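Local coordinates for Lmo2184 protein (Listeria monocytogenes serovar 1/2a, PDB 5JOQ) that probably binds heme as the surface lipoprotein component of an ABC transporter involved in iron uptake, at residues P167-L172 with D190-A195. Sequence-based numbering, arbitrary orientation. Where two conformers were deposited one is given.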
loop_
_atom_site.group_PDB
_atom_site.type_symbol
_atom_site.label_atom_id
_atom_site.label_comp_id
_atom_site.label_asym_id
_atom_site.label_seq_id
_atom_site.Cartn_x
_atom_site.Cartn_y
_atom_site.Cartn_z
ATOM N N PRO A 167 -27.374 -14.501 10.065
ATOM C CA PRO A 167 -26.170 -15.314 9.891
ATOM C C PRO A 167 -25.130 -15.042 10.983
ATOM O O PRO A 167 -25.129 -13.967 11.534
ATOM C CB PRO A 167 -25.610 -14.798 8.582
ATOM C CG PRO A 167 -25.959 -13.361 8.603
ATOM C CD PRO A 167 -27.279 -13.256 9.292
ATOM N N THR A 168 -24.265 -15.998 11.276
ATOM C CA THR A 168 -23.187 -15.777 12.217
ATOM C C THR A 168 -22.046 -15.186 11.352
ATOM O O THR A 168 -21.873 -15.580 10.214
ATOM C CB THR A 168 -22.741 -17.065 12.909
ATOM O OG1 THR A 168 -22.411 -18.028 11.919
ATOM C CG2 THR A 168 -23.852 -17.608 13.805
ATOM N N VAL A 169 -21.291 -14.250 11.899
ATOM C CA VAL A 169 -20.237 -13.591 11.161
ATOM C C VAL A 169 -18.888 -13.503 11.867
ATOM O O VAL A 169 -18.828 -13.239 13.039
ATOM C CB VAL A 169 -20.654 -12.138 10.818
ATOM C CG1 VAL A 169 -19.626 -11.451 9.936
ATOM C CG2 VAL A 169 -22.051 -12.087 10.226
ATOM N N LEU A 170 -17.820 -13.709 11.111
ATOM C CA LEU A 170 -16.477 -13.558 11.629
ATOM C C LEU A 170 -15.897 -12.347 10.894
ATOM O O LEU A 170 -15.910 -12.299 9.680
ATOM C CB LEU A 170 -15.632 -14.793 11.393
ATOM C CG LEU A 170 -14.127 -14.600 11.519
ATOM C CD1 LEU A 170 -13.774 -14.036 12.878
ATOM C CD2 LEU A 170 -13.376 -15.887 11.262
ATOM N N ILE A 171 -15.401 -11.381 11.648
ATOM C CA ILE A 171 -14.839 -10.166 11.083
ATOM C C ILE A 171 -13.312 -10.137 11.295
ATOM O O ILE A 171 -12.847 -10.213 12.414
ATOM C CB ILE A 171 -15.438 -8.894 11.708
ATOM C CG1 ILE A 171 -16.956 -8.923 11.736
ATOM C CG2 ILE A 171 -14.983 -7.651 10.969
ATOM C CD1 ILE A 171 -17.545 -7.915 12.678
ATOM N N LEU A 172 -12.555 -10.003 10.217
ATOM C CA LEU A 172 -11.092 -10.007 10.308
ATOM C C LEU A 172 -10.579 -8.660 9.817
ATOM O O LEU A 172 -11.096 -8.122 8.834
ATOM C CB LEU A 172 -10.480 -11.136 9.441
ATOM C CG LEU A 172 -10.915 -12.568 9.785
ATOM C CD1 LEU A 172 -10.308 -13.558 8.772
ATOM C CD2 LEU A 172 -10.505 -12.917 11.215
ATOM N N ASP A 190 -19.875 -2.908 15.006
ATOM C CA ASP A 190 -21.156 -2.230 15.183
ATOM C C ASP A 190 -22.012 -2.312 13.912
ATOM O O ASP A 190 -23.231 -2.502 13.984
ATOM C CB ASP A 190 -20.914 -0.770 15.583
ATOM C CG ASP A 190 -22.147 -0.113 16.147
ATOM O OD1 ASP A 190 -22.808 -0.751 17.000
ATOM O OD2 ASP A 190 -22.477 1.014 15.748
ATOM N N LEU A 191 -21.393 -2.166 12.732
ATOM C CA LEU A 191 -22.172 -2.274 11.489
ATOM C C LEU A 191 -22.776 -3.662 11.342
ATOM O O LEU A 191 -23.948 -3.805 10.968
ATOM C CB LEU A 191 -21.290 -1.961 10.268
ATOM C CG LEU A 191 -20.747 -0.537 10.176
ATOM C CD1 LEU A 191 -19.803 -0.506 8.962
ATOM C CD2 LEU A 191 -21.923 0.413 9.884
ATOM N N VAL A 192 -21.976 -4.705 11.603
ATOM C CA VAL A 192 -22.490 -6.068 11.525
ATOM C C VAL A 192 -23.668 -6.242 12.480
ATOM O O VAL A 192 -24.710 -6.797 12.114
ATOM C CB VAL A 192 -21.374 -7.079 11.826
ATOM C CG1 VAL A 192 -21.969 -8.484 12.033
ATOM C CG2 VAL A 192 -20.343 -7.119 10.653
ATOM N N LYS A 193 -23.513 -5.762 13.719
ATOM C CA LYS A 193 -24.580 -5.880 14.712
ATOM C C LYS A 193 -25.852 -5.190 14.239
ATOM O O LYS A 193 -26.957 -5.739 14.348
ATOM C CB LYS A 193 -24.120 -5.269 16.044
ATOM C CG LYS A 193 -25.182 -5.369 17.179
ATOM C CD LYS A 193 -24.701 -4.732 18.510
ATOM C CE LYS A 193 -25.027 -3.228 18.575
ATOM N NZ LYS A 193 -24.706 -2.562 19.902
ATOM N N LEU A 194 -25.724 -3.955 13.766
ATOM C CA LEU A 194 -26.901 -3.183 13.379
ATOM C C LEU A 194 -27.608 -3.816 12.191
ATOM O O LEU A 194 -28.837 -3.740 12.090
ATOM C CB LEU A 194 -26.488 -1.753 13.047
ATOM C CG LEU A 194 -26.017 -0.890 14.257
ATOM C CD1 LEU A 194 -25.435 0.428 13.746
ATOM C CD2 LEU A 194 -27.126 -0.605 15.250
ATOM N N ALA A 195 -26.848 -4.426 11.278
ATOM C CA ALA A 195 -27.438 -5.122 10.126
ATOM C C ALA A 195 -27.931 -6.524 10.471
ATOM O O ALA A 195 -28.366 -7.271 9.573
ATOM C CB ALA A 195 -26.419 -5.184 8.986
#
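Val-192 meets Val-169 and Ile-171 with its two methyl groups, one for each, and so illustrates how one branched residue can touch two residues of a strand at once. The interaction is wholly apolar; no hydrogen bond or salt bridge crosses between 167-172 and 190-195. Toward Val-169 the approach is tip to tip, Val-192 CG1 lying 4.0 Å from Val-169 CG2. Ile-171 comes closer: its CD1 is 3.5 Å from Val-192 CG2 and 4.0 Å from Val-192 CB, with Ile-171 CG1 following behind. Its chain is extended about CB-CG1 (chi2 163°), which carries the terminal methyl CD1 out to the helix. In Val-192, CG1 stands opposite the backbone N (chi1 168°) and CG2 opposite the carbonyl carbon, a fork whose prongs reach different strand residues. Val-169 and Ile-171, two apart on the strand, both direct their CB atoms at the helix, whereas Thr-168 and Leu-170 turn theirs from it.

Leu-225 of strand 223-227 touches both valines, and Met-283 of helix 276-288 also packs on Val-192, extending this buried apolar layer. Backbone hydrogen bonds join Val-169 to Glu-198 and Val-200, and Leu-170 to Ile-223. Helix 187-194 thus lies against one face of a mixed sheet and leads into strand 198-199, parallel to 168-173, in an alpha/beta lobe of the kind found in solute-binding proteins of family 8.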